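Imine reductase (Bacillus cereus, PDB 4D3D) catalyses the S-selective, NADPH-dependent reduction of the cyclic imine 2-methylpyrroline. Local coordinates at residues Y43-T48 and L167-S172; E73-N78 and S93-V98; G243-D248 and S298-F303; H261-T266 and I271-P276. One frame throughout, in Å; residues are numbered along the deposited sequence.

The four contacts form two pairs, on opposite sides of the chain's centre. Interactions 1 and 2 belong to the N-terminal Rossmann-type domain; their centres are about 20 Å apart, and they touch where T48 OG1 lies 3.7 Å from A77 CB. Interactions 3 and 4 lie within the helical C-terminal domain, with centres about 24 Å and nearest atoms about 10 Å apart, and both border the second subunit. The side chains of H245 in interaction 3 and V262 in interaction 4 each lie within about 10 to 12 Å of bound polyether. Centres in different domains are about 46 to 53 Å apart. In related imine reductases the active site forms between these two domain types, contributed by different subunits.

Interaction 1 (Y43-T48 and L167-S172); sequences YGYSVT and LEVLTS
A small apolar contact, V169 against the tyrosines Y43 and Y45, joins two neighbouring helix ends of the Rossmann-type domain. Y43 and Y45 flank the turn between helix 31-42 and strand 46-50, while V169 stands near the C-terminal end of helix 157-170, just ahead of strand 171-175, an outermost strand of the sheet within this chain. The turn is a Schellman motif: Y45 N bonds back to F40 O and G44 N to L41 O. G44 is the residue at positive phi (84°), where a side chain would jam against the preceding carbonyl oxygen, so glycine suits the position on backbone grounds alone.

V169 shares its two methyls between the rings. V169 CG1 lies 4.0 Å from Y43 CG, at the root of that ring, and V169 CG2 lies 3.5 Å from Y45 OH, at the far end of the other. Having CG1 anti to the backbone N (chi1 173°) lets the branched residue reach both tyrosines at once. Both methyls come in obliquely to the rings, and no hydrogen bond crosses the contact.

The surroundings differ between the two rings. Y43 is exposed, and its ring lies against V169 at the surface side of the contact. Y45 is buried; its ring meets that of F40 at about 50° and also touches V24, giving a large aromatic side chain a snug place between helix and sheet. V169 packs on V39 as well. V169 CG2 also lies 4.0 Å from Y45 CE1.

Interaction 2 (E73-N78 and S93-V98); sequences EALAAN and SILEPV
L75 of helix 71-77 packs on L95, at the end of helix 88-95, and on V98 just after it, within the Rossmann-type domain. Helix 71-77 precedes strand 80-83 and helix 88-95 follows it, so the contact ties together the two helices next to each other in sequence about that strand. The backbones stay well apart, with the CA atoms of L75 and L95 9.5 Å from each other, and long or branched aliphatic side chains are what can bridge such a gap.

The packed part is narrow. L75 points at the other segment, with CG anti to its carbonyl carbon (chi1 -71°), and one methyl, CD1, does all the close touching. L95 leaves its backbone across the contact, yet its end swings in until CD2 is 4.2 Å from L75 CD1. V98 follows three residues on, across a 3-10 turn, its N bonded to L95 O at 2.9 Å, which sets the two hydrophobic residues side by side. V71 backs both of them, and L102 adds to the cover of L75.

Away from this core the contact opens to water. E73, A76 and A77 of one segment and S93 and E96 of the other are exposed, as suits small or polar residues on outer helix faces. At the end of helix 71-77, K105 NZ bonds to the carbonyl oxygens of L75 and N78. The closest approach across the two segments is from L75 CD1 to V98 CG2, at 4.0 Å.

Interaction 3 (G243-D248 and S298-F303); sequences GEHPGD and SLIEIF
A CH-pi contact between H245 and S298 pins the loop after helix 215-242 to the residues leading into the short helix 300-304 in the C-terminal domain. The long helix ends in a Schellman motif at G243, whose positive phi (70°) is easy for glycine, and two residues on H245 turns its side chain toward the other segment. S298 CA sits 3.6 Å from the centroid of the H245 imidazole, only 12° off the ring normal, so its C-H looks onto the centre of one face. An aromatic ring flat enough to lie on a backbone is well placed here, and a small serine lets it come so close.

H245 ND1 is hydrogen-bonded to T297 OG1, which fixes the rotation of the ring; S298 N, 3.3 Å from ND1, is at a poor angle and is not bonded to it. Near the ring plane, E301 OE2 stands 3.7 Å from H245 NE2, its carboxylate turned 65° from the imidazole; so near an anion, any positive charge on the ring would probably be stabilised. I300 CG2 adds an apolar touch, 4.0 Å from H245 CE1. S298 OG bonds to S295 O, and the H245 backbone is hydrogen-bonded to S295.

L299 and F303 pack on helix 274-288, while L199, L202, H203 and L205 of the second subunit meet L299, I300 and F303, so that helix 300-304 lies at the subunit interface.

Interaction 4 (H261-T266 and I271-P276); sequences HVVHTT and IDIALP
I271 opens the return from helix 252-268 with the one hydrogen bond across this contact between two consecutive helices and their connecting loop: its N donates to T266 O at 3.1 Å and 159°. I271 CB also lies 3.8 Å from T266 CG2. D272 O lies 3.5 Å from T266 CG2, while the D272 side chain turns away; OD2 accepts a weak capping bond from A274 N, and OD1 forms a salt bridge with R285 of the second subunit, two tasks that suit an aspartate. In I273, a chi2 of 77° bends CD1 back toward helix 252-268, 3.7 Å from V263 O and 3.9 Å from V263 CG1. P276 completes the run in the first turn of helix 274-288, where a missing N-H costs little. P276 CB meets V263 CG2 at 4.0 Å, and P276 CG passes 3.9 Å from T266 OG1, a hydroxyl already donating to V262 O. A threonine thus shows a methyl to the turn and keeps its polar end within its own helix.

Helix 182-210 lies alongside: its H203 touches T266, I271 and P276 and bonds through NE2 to D272 O, while the second subunit packs on helix 252-268.

Interaction 1 (Y43-T48 and L167-S172)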
loop_
_atom_site.group_PDB
_atom_site.type_symbol
_atom_site.label_atom_id
_atom_site.label_comp_id
_atom_site.label_asym_id
_atom_site.label_seq_id
_atom_site.Cartn_x
_atom_site.Cartn_y
_atom_site.Cartn_z
ATOM N N TYR B 43 -19.263 32.388 -10.800
ATOM C CA TYR B 43 -19.111 33.183 -9.598
ATOM C C TYR B 43 -18.875 34.644 -9.926
ATOM O O TYR B 43 -18.415 35.422 -9.060
ATOM C CB TYR B 43 -18.020 32.565 -8.649
ATOM C CG TYR B 43 -18.572 31.355 -7.875
ATOM C CD1 TYR B 43 -18.666 30.107 -8.474
ATOM C CD2 TYR B 43 -19.084 31.485 -6.573
ATOM C CE1 TYR B 43 -19.217 28.995 -7.808
ATOM C CE2 TYR B 43 -19.638 30.384 -5.903
ATOM C CZ TYR B 43 -19.719 29.149 -6.525
ATOM O OH TYR B 43 -20.249 28.047 -5.868
ATOM N N GLY B 44 -19.177 35.055 -11.164
ATOM C CA GLY B 44 -19.144 36.458 -11.473
ATOM C C GLY B 44 -17.793 37.069 -11.848
ATOM O O GLY B 44 -17.643 38.286 -11.813
ATOM N N TYR B 45 -16.789 36.259 -12.144
ATOM C CA TYR B 45 -15.505 36.797 -12.553
ATOM C C TYR B 45 -15.549 37.210 -13.995
ATOM O O TYR B 45 -16.263 36.616 -14.823
ATOM C CB TYR B 45 -14.418 35.718 -12.399
ATOM C CG TYR B 45 -13.928 35.593 -10.981
ATOM C CD1 TYR B 45 -14.762 35.092 -9.989
ATOM C CD2 TYR B 45 -12.653 36.059 -10.601
ATOM C CE1 TYR B 45 -14.360 35.044 -8.664
ATOM C CE2 TYR B 45 -12.234 36.005 -9.275
ATOM C CZ TYR B 45 -13.079 35.490 -8.304
ATOM O OH TYR B 45 -12.695 35.428 -6.974
ATOM N N SER B 46 -14.795 38.244 -14.312
ATOM C CA SER B 46 -14.437 38.551 -15.692
ATOM C C SER B 46 -13.276 37.566 -16.031
ATOM O O SER B 46 -12.304 37.553 -15.301
ATOM C CB SER B 46 -13.911 39.971 -15.765
ATOM O OG SER B 46 -13.332 40.223 -17.039
ATOM N N VAL B 47 -13.447 36.739 -17.065
ATOM C CA VAL B 47 -12.481 35.690 -17.396
ATOM C C VAL B 47 -11.932 35.904 -18.806
ATOM O O VAL B 47 -12.705 35.852 -19.758
ATOM C CB VAL B 47 -13.098 34.309 -17.278
ATOM C CG1 VAL B 47 -12.087 33.191 -17.559
ATOM C CG2 VAL B 47 -13.695 34.105 -15.903
ATOM N N THR B 48 -10.608 36.047 -18.963
ATOM C CA THR B 48 -9.987 36.177 -20.283
ATOM C C THR B 48 -9.297 34.842 -20.570
ATOM O O THR B 48 -8.672 34.264 -19.657
ATOM C CB THR B 48 -8.973 37.291 -20.282
ATOM O OG1 THR B 48 -9.665 38.545 -20.088
ATOM C CG2 THR B 48 -8.205 37.309 -21.566
ATOM N N LEU B 167 -8.260 31.587 -5.798
ATOM C CA LEU B 167 -7.962 30.155 -5.964
ATOM C C LEU B 167 -9.027 29.313 -5.265
ATOM O O LEU B 167 -9.396 28.299 -5.752
ATOM C CB LEU B 167 -6.538 29.804 -5.437
ATOM C CG LEU B 167 -5.453 30.479 -6.290
ATOM C CD1 LEU B 167 -4.100 30.250 -5.637
ATOM C CD2 LEU B 167 -5.483 29.973 -7.729
ATOM N N GLU B 168 -9.513 29.767 -4.109
ATOM C CA GLU B 168 -10.533 29.001 -3.332
ATOM C C GLU B 168 -11.953 29.032 -3.906
ATOM O O GLU B 168 -12.829 28.278 -3.472
ATOM C CB GLU B 168 -10.474 29.432 -1.853
ATOM C CG GLU B 168 -9.261 28.866 -1.159
ATOM C CD GLU B 168 -9.081 29.284 0.280
ATOM O OE1 GLU B 168 -9.885 30.047 0.825
ATOM O OE2 GLU B 168 -8.095 28.872 0.880
ATOM N N VAL B 169 -12.177 29.830 -4.951
ATOM C CA VAL B 169 -13.377 29.655 -5.757
ATOM C C VAL B 169 -13.369 28.291 -6.482
ATOM O O VAL B 169 -14.409 27.660 -6.695
ATOM C CB VAL B 169 -13.471 30.791 -6.795
ATOM C CG1 VAL B 169 -14.608 30.552 -7.767
ATOM C CG2 VAL B 169 -13.546 32.127 -6.088
ATOM N N LEU B 170 -12.175 27.795 -6.825
ATOM C CA LEU B 170 -12.048 26.527 -7.535
ATOM C C LEU B 170 -12.152 25.276 -6.629
ATOM O O LEU B 170 -12.820 24.295 -6.990
ATOM C CB LEU B 170 -10.703 26.480 -8.299
ATOM C CG LEU B 170 -10.510 27.627 -9.289
ATOM C CD1 LEU B 170 -9.170 27.426 -9.961
ATOM C CD2 LEU B 170 -11.653 27.726 -10.321
ATOM N N THR B 171 -11.416 25.286 -5.535
ATOM C CA THR B 171 -11.337 24.191 -4.564
ATOM C C THR B 171 -10.867 24.749 -3.216
ATOM O O THR B 171 -10.390 25.896 -3.143
ATOM C CB THR B 171 -10.298 23.063 -4.951
ATOM O OG1 THR B 171 -8.956 23.539 -4.738
ATOM C CG2 THR B 171 -10.396 22.580 -6.341
ATOM N N SER B 172 -10.947 23.945 -2.136
ATOM C CA SER B 172 -10.239 24.249 -0.904
ATOM C C SER B 172 -8.723 24.152 -1.132
ATOM O O SER B 172 -8.292 23.518 -2.074
ATOM C CB SER B 172 -10.681 23.336 0.238
ATOM O OG SER B 172 -12.045 23.637 0.487
#

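Interaction 2 (E73-N78 and S93-V98)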
loop_
_atom_site.group_PDB
_atom_site.type_symbol
_atom_site.label_atom_id
_atom_site.label_comp_id
_atom_site.label_asym_id
_atom_site.label_seq_id
_atom_site.Cartn_x
_atom_site.Cartn_y
_atom_site.Cartn_z
ATOM N N GLU B 73 -1.909 39.354 -25.337
ATOM C CA GLU B 73 -3.147 39.931 -24.872
ATOM C C GLU B 73 -3.648 39.247 -23.604
ATOM O O GLU B 73 -4.212 39.899 -22.672
ATOM C CB GLU B 73 -4.212 39.857 -26.010
ATOM C CG GLU B 73 -3.883 40.776 -27.197
ATOM C CD GLU B 73 -4.776 40.406 -28.361
ATOM O OE1 GLU B 73 -4.558 39.349 -28.918
ATOM O OE2 GLU B 73 -5.736 41.089 -28.629
ATOM N N ALA B 74 -3.461 37.925 -23.544
ATOM C CA ALA B 74 -3.918 37.180 -22.391
ATOM C C ALA B 74 -3.114 37.630 -21.127
ATOM O O ALA B 74 -3.675 37.787 -20.068
ATOM C CB ALA B 74 -3.786 35.654 -22.615
ATOM N N LEU B 75 -1.804 37.754 -21.258
ATOM C CA LEU B 75 -0.943 38.193 -20.110
ATOM C C LEU B 75 -1.343 39.611 -19.686
ATOM O O LEU B 75 -1.353 39.920 -18.520
ATOM C CB LEU B 75 0.523 38.153 -20.543
ATOM C CG LEU B 75 1.192 36.784 -20.757
ATOM C CD1 LEU B 75 2.596 36.951 -21.287
ATOM C CD2 LEU B 75 1.228 36.054 -19.414
ATOM N N ALA B 76 -1.603 40.495 -20.641
ATOM C CA ALA B 76 -1.922 41.903 -20.337
ATOM C C ALA B 76 -3.219 42.094 -19.578
ATOM O O ALA B 76 -3.383 43.113 -18.856
ATOM C CB ALA B 76 -1.919 42.749 -21.625
ATOM N N ALA B 77 -4.147 41.155 -19.767
ATOM C CA ALA B 77 -5.501 41.282 -19.219
ATOM C C ALA B 77 -5.588 41.346 -17.697
ATOM O O ALA B 77 -6.533 41.965 -17.117
ATOM C CB ALA B 77 -6.399 40.182 -19.738
ATOM N N ASN B 78 -4.706 40.600 -17.021
ATOM C CA ASN B 78 -4.836 40.399 -15.600
ATOM C C ASN B 78 -3.461 40.151 -14.962
ATOM O O ASN B 78 -2.482 39.713 -15.626
ATOM C CB ASN B 78 -5.742 39.169 -15.268
ATOM C CG ASN B 78 -7.168 39.350 -15.629
ATOM O OD1 ASN B 78 -7.682 38.766 -16.611
ATOM N ND2 ASN B 78 -7.830 40.193 -14.907
ATOM N N SER B 93 7.400 27.112 -24.024
ATOM C CA SER B 93 7.208 27.334 -25.467
ATOM C C SER B 93 6.437 28.623 -25.697
ATOM O O SER B 93 6.719 29.389 -26.603
ATOM C CB SER B 93 6.457 26.087 -26.035
ATOM O OG SER B 93 6.191 26.298 -27.439
ATOM N N ILE B 94 5.373 28.834 -24.952
ATOM C CA ILE B 94 4.519 30.003 -25.196
ATOM C C ILE B 94 5.031 31.298 -24.522
ATOM O O ILE B 94 4.780 32.401 -25.027
ATOM C CB ILE B 94 3.032 29.751 -24.839
ATOM C CG1 ILE B 94 2.839 29.546 -23.367
ATOM C CG2 ILE B 94 2.398 28.554 -25.609
ATOM C CD1 ILE B 94 1.449 29.504 -22.909
ATOM N N LEU B 95 5.720 31.182 -23.378
ATOM C CA LEU B 95 6.179 32.399 -22.669
ATOM C C LEU B 95 7.576 32.881 -22.998
ATOM O O LEU B 95 7.820 34.106 -22.952
ATOM C CB LEU B 95 6.066 32.189 -21.140
ATOM C CG LEU B 95 4.725 31.900 -20.532
ATOM C CD1 LEU B 95 4.790 31.881 -19.015
ATOM C CD2 LEU B 95 3.686 32.866 -21.021
ATOM N N GLU B 96 8.500 32.006 -23.382
ATOM C CA GLU B 96 9.905 32.410 -23.680
ATOM C C GLU B 96 9.923 33.519 -24.726
ATOM O O GLU B 96 10.669 34.524 -24.554
ATOM C CB GLU B 96 10.825 31.234 -24.087
ATOM C CG GLU B 96 12.343 31.604 -24.207
ATOM C CD GLU B 96 12.692 32.321 -25.507
ATOM O OE1 GLU B 96 11.969 32.092 -26.511
ATOM O OE2 GLU B 96 13.616 33.206 -25.497
ATOM N N PRO B 97 9.081 33.394 -25.791
ATOM C CA PRO B 97 9.169 34.431 -26.841
ATOM C C PRO B 97 8.642 35.756 -26.407
ATOM O O PRO B 97 8.884 36.740 -27.151
ATOM C CB PRO B 97 8.289 33.856 -27.969
ATOM C CG PRO B 97 8.405 32.335 -27.768
ATOM C CD PRO B 97 8.336 32.209 -26.241
ATOM N N VAL B 98 7.902 35.802 -25.304
ATOM C CA VAL B 98 7.354 37.035 -24.765
ATOM C C VAL B 98 7.877 37.341 -23.347
ATOM O O VAL B 98 7.213 37.948 -22.562
ATOM C CB VAL B 98 5.819 37.047 -24.837
ATOM C CG1 VAL B 98 5.375 37.089 -26.302
ATOM C CG2 VAL B 98 5.203 35.871 -24.132
#

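Interaction 3 (G243-D248 and S298-F303)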
loop_
_atom_site.group_PDB
_atom_site.type_symbol
_atom_site.label_atom_id
_atom_site.label_comp_id
_atom_site.label_asym_id
_atom_site.label_seq_id
_atom_site.Cartn_x
_atom_site.Cartn_y
_atom_site.Cartn_z
ATOM N N GLY B 243 15.856 8.201 13.218
ATOM C CA GLY B 243 16.762 7.334 12.537
ATOM C C GLY B 243 17.008 6.023 13.304
ATOM O O GLY B 243 18.050 5.384 13.128
ATOM N N GLU B 244 16.026 5.627 14.087
ATOM C CA GLU B 244 16.092 4.427 14.943
ATOM C C GLU B 244 15.285 3.268 14.351
ATOM O O GLU B 244 14.073 3.376 14.143
ATOM C CB GLU B 244 15.585 4.755 16.341
ATOM C CG GLU B 244 16.542 5.688 17.130
ATOM C CD GLU B 244 17.955 5.093 17.303
ATOM O OE1 GLU B 244 18.068 3.945 17.799
ATOM O OE2 GLU B 244 18.958 5.749 16.915
ATOM N N HIS B 245 15.945 2.117 14.228
ATOM C CA HIS B 245 15.358 0.911 13.683
ATOM C C HIS B 245 15.565 -0.299 14.629
ATOM O O HIS B 245 15.952 -1.413 14.191
ATOM C CB HIS B 245 15.981 0.598 12.316
ATOM C CG HIS B 245 15.953 1.739 11.360
ATOM N ND1 HIS B 245 14.776 2.205 10.811
ATOM C CD2 HIS B 245 16.947 2.499 10.833
ATOM C CE1 HIS B 245 15.038 3.252 10.046
ATOM N NE2 HIS B 245 16.347 3.448 10.016
ATOM N N PRO B 246 15.241 -0.134 15.914
ATOM C CA PRO B 246 15.520 -1.307 16.800
ATOM C C PRO B 246 14.609 -2.441 16.499
ATOM O O PRO B 246 13.444 -2.227 16.121
ATOM C CB PRO B 246 15.203 -0.742 18.197
ATOM C CG PRO B 246 14.202 0.298 17.947
ATOM C CD PRO B 246 14.607 0.957 16.677
ATOM N N GLY B 247 15.073 -3.664 16.734
ATOM C CA GLY B 247 14.235 -4.811 16.517
ATOM C C GLY B 247 13.365 -5.238 17.675
ATOM O O GLY B 247 13.170 -6.421 17.846
ATOM N N ASP B 248 12.787 -4.293 18.406
ATOM C CA ASP B 248 12.021 -4.667 19.615
ATOM C C ASP B 248 10.626 -5.229 19.363
ATOM O O ASP B 248 10.158 -6.024 20.163
ATOM C CB ASP B 248 12.004 -3.525 20.608
ATOM C CG ASP B 248 11.431 -2.228 20.027
ATOM O OD1 ASP B 248 11.560 -1.971 18.820
ATOM O OD2 ASP B 248 10.889 -1.442 20.803
ATOM N N SER B 298 14.413 -0.318 8.663
ATOM C CA SER B 298 15.793 -0.143 8.249
ATOM C C SER B 298 15.925 -0.198 6.714
ATOM O O SER B 298 16.972 0.266 6.195
ATOM C CB SER B 298 16.733 -1.185 8.889
ATOM O OG SER B 298 16.471 -2.519 8.495
ATOM N N LEU B 299 14.985 -0.809 6.017
ATOM C CA LEU B 299 14.976 -0.797 4.540
ATOM C C LEU B 299 14.900 0.597 3.894
ATOM O O LEU B 299 15.286 0.726 2.714
ATOM C CB LEU B 299 13.931 -1.724 3.957
ATOM C CG LEU B 299 13.998 -3.215 4.340
ATOM C CD1 LEU B 299 12.812 -4.002 3.878
ATOM C CD2 LEU B 299 15.306 -3.814 3.822
ATOM N N ILE B 300 14.586 1.604 4.666
ATOM C CA ILE B 300 14.654 2.958 4.130
ATOM C C ILE B 300 16.094 3.310 3.741
ATOM O O ILE B 300 16.329 4.057 2.814
ATOM C CB ILE B 300 13.983 3.957 5.065
ATOM C CG1 ILE B 300 13.596 5.198 4.232
ATOM C CG2 ILE B 300 14.861 4.289 6.188
ATOM C CD1 ILE B 300 12.779 6.224 4.955
ATOM N N GLU B 301 17.060 2.647 4.374
ATOM C CA GLU B 301 18.454 2.823 3.990
ATOM C C GLU B 301 18.769 2.280 2.641
ATOM O O GLU B 301 19.657 2.867 1.944
ATOM C CB GLU B 301 19.421 2.210 5.026
ATOM C CG GLU B 301 19.197 2.758 6.429
ATOM C CD GLU B 301 19.250 4.307 6.581
ATOM O OE1 GLU B 301 20.025 4.974 5.896
ATOM O OE2 GLU B 301 18.503 4.854 7.414
ATOM N N ILE B 302 18.114 1.194 2.212
ATOM C CA ILE B 302 18.271 0.686 0.908
ATOM C C ILE B 302 17.669 1.671 -0.129
ATOM O O ILE B 302 18.283 1.904 -1.178
ATOM C CB ILE B 302 17.627 -0.715 0.762
ATOM C CG1 ILE B 302 18.358 -1.723 1.660
ATOM C CG2 ILE B 302 17.598 -1.165 -0.689
ATOM C CD1 ILE B 302 19.826 -1.867 1.337
ATOM N N PHE B 303 16.480 2.214 0.157
ATOM C CA PHE B 303 15.842 3.138 -0.762
ATOM C C PHE B 303 16.708 4.421 -0.902
ATOM O O PHE B 303 16.785 4.994 -1.996
ATOM C CB PHE B 303 14.450 3.452 -0.317
ATOM C CG PHE B 303 13.477 2.307 -0.431
ATOM C CD1 PHE B 303 13.487 1.460 -1.524
ATOM C CD2 PHE B 303 12.527 2.047 0.549
ATOM C CE1 PHE B 303 12.592 0.436 -1.646
ATOM C CE2 PHE B 303 11.619 0.984 0.431
ATOM C CZ PHE B 303 11.618 0.206 -0.685
#

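Interaction 4 (H261-T266 and I271-P276)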
loop_
_atom_site.group_PDB
_atom_site.type_symbol
_atom_site.label_atom_id
_atom_site.label_comp_id
_atom_site.label_asym_id
_atom_site.label_seq_id
_atom_site.Cartn_x
_atom_site.Cartn_y
_atom_site.Cartn_z
ATOM N N HIS B 261 7.540 -16.596 1.810
ATOM C CA HIS B 261 6.282 -17.340 1.716
ATOM C C HIS B 261 5.243 -16.712 0.778
ATOM O O HIS B 261 4.512 -17.403 0.089
ATOM C CB HIS B 261 5.668 -17.546 3.075
ATOM C CG HIS B 261 6.450 -18.529 3.861
ATOM N ND1 HIS B 261 6.428 -18.577 5.233
ATOM C CD2 HIS B 261 7.330 -19.484 3.447
ATOM C CE1 HIS B 261 7.236 -19.539 5.640
ATOM N NE2 HIS B 261 7.739 -20.153 4.577
ATOM N N VAL B 262 5.207 -15.368 0.698
ATOM C CA VAL B 262 4.318 -14.716 -0.273
ATOM C C VAL B 262 4.791 -15.063 -1.733
ATOM O O VAL B 262 3.956 -15.352 -2.600
ATOM C CB VAL B 262 4.264 -13.182 -0.038
ATOM C CG1 VAL B 262 3.579 -12.485 -1.224
ATOM C CG2 VAL B 262 3.575 -12.800 1.262
ATOM N N VAL B 263 6.091 -14.970 -1.984
ATOM C CA VAL B 263 6.652 -15.336 -3.261
ATOM C C VAL B 263 6.336 -16.795 -3.633
ATOM O O VAL B 263 5.853 -17.078 -4.725
ATOM C CB VAL B 263 8.148 -15.065 -3.300
ATOM C CG1 VAL B 263 8.771 -15.657 -4.556
ATOM C CG2 VAL B 263 8.397 -13.550 -3.234
ATOM N N HIS B 264 6.530 -17.726 -2.700
ATOM C CA HIS B 264 6.176 -19.086 -2.959
ATOM C C HIS B 264 4.715 -19.313 -3.264
ATOM O O HIS B 264 4.411 -20.100 -4.132
ATOM C CB HIS B 264 6.633 -19.970 -1.745
ATOM C CG HIS B 264 8.105 -19.982 -1.525
ATOM N ND1 HIS B 264 8.681 -20.316 -0.305
ATOM C CD2 HIS B 264 9.126 -19.709 -2.357
ATOM C CE1 HIS B 264 9.992 -20.225 -0.400
ATOM N NE2 HIS B 264 10.294 -19.899 -1.647
ATOM N N THR B 265 3.820 -18.641 -2.518
ATOM C CA THR B 265 2.393 -18.727 -2.655
ATOM C C THR B 265 2.031 -18.284 -4.085
ATOM O O THR B 265 1.185 -18.886 -4.773
ATOM C CB THR B 265 1.668 -17.905 -1.593
ATOM O OG1 THR B 265 1.967 -18.457 -0.297
ATOM C CG2 THR B 265 0.175 -17.892 -1.800
ATOM N N THR B 266 2.688 -17.190 -4.491
ATOM C CA THR B 266 2.479 -16.630 -5.848
ATOM C C THR B 266 2.878 -17.636 -6.917
ATOM O O THR B 266 2.053 -17.860 -7.823
ATOM C CB THR B 266 3.293 -15.325 -5.991
ATOM O OG1 THR B 266 2.917 -14.369 -4.955
ATOM C CG2 THR B 266 2.995 -14.640 -7.370
ATOM N N ILE B 271 0.824 -17.235 -10.602
ATOM C CA ILE B 271 0.631 -15.736 -10.773
ATOM C C ILE B 271 2.001 -15.094 -11.042
ATOM O O ILE B 271 3.042 -15.568 -10.614
ATOM C CB ILE B 271 -0.074 -15.216 -9.502
ATOM C CG1 ILE B 271 -1.486 -15.841 -9.344
ATOM C CG2 ILE B 271 -0.146 -13.665 -9.427
ATOM C CD1 ILE B 271 -2.320 -15.825 -10.613
ATOM N N ASP B 272 1.985 -13.974 -11.785
ATOM C CA ASP B 272 3.236 -13.252 -12.109
ATOM C C ASP B 272 3.977 -12.867 -10.844
ATOM O O ASP B 272 3.418 -12.307 -9.926
ATOM C CB ASP B 272 2.914 -11.967 -12.894
ATOM C CG ASP B 272 4.177 -11.294 -13.490
ATOM O OD1 ASP B 272 4.742 -11.823 -14.462
ATOM O OD2 ASP B 272 4.511 -10.214 -13.010
ATOM N N ILE B 273 5.257 -13.160 -10.863
ATOM C CA ILE B 273 6.152 -13.020 -9.717
ATOM C C ILE B 273 6.809 -11.624 -9.577
ATOM O O ILE B 273 7.390 -11.330 -8.569
ATOM C CB ILE B 273 7.289 -14.073 -9.850
ATOM C CG1 ILE B 273 7.779 -14.420 -8.516
ATOM C CG2 ILE B 273 8.445 -13.678 -10.759
ATOM C CD1 ILE B 273 6.749 -15.343 -7.918
ATOM N N ALA B 274 6.772 -10.770 -10.616
ATOM C CA ALA B 274 7.631 -9.589 -10.606
ATOM C C ALA B 274 7.452 -8.693 -9.413
ATOM O O ALA B 274 8.485 -8.234 -8.854
ATOM C CB ALA B 274 7.383 -8.750 -11.869
ATOM N N LEU B 275 6.215 -8.433 -8.998
ATOM C CA LEU B 275 5.969 -7.475 -7.916
ATOM C C LEU B 275 6.489 -7.986 -6.558
ATOM O O LEU B 275 7.330 -7.372 -5.885
ATOM C CB LEU B 275 4.526 -7.029 -7.838
ATOM C CG LEU B 275 4.115 -5.962 -6.840
ATOM C CD1 LEU B 275 4.880 -4.671 -7.126
ATOM C CD2 LEU B 275 2.598 -5.677 -6.816
ATOM N N PRO B 276 6.028 -9.185 -6.143
ATOM C CA PRO B 276 6.637 -9.683 -4.863
ATOM C C PRO B 276 8.094 -10.037 -4.927
ATOM O O PRO B 276 8.794 -9.907 -3.911
ATOM C CB PRO B 276 5.741 -10.885 -4.505
ATOM C CG PRO B 276 5.267 -11.375 -5.837
ATOM C CD PRO B 276 4.980 -10.100 -6.658
#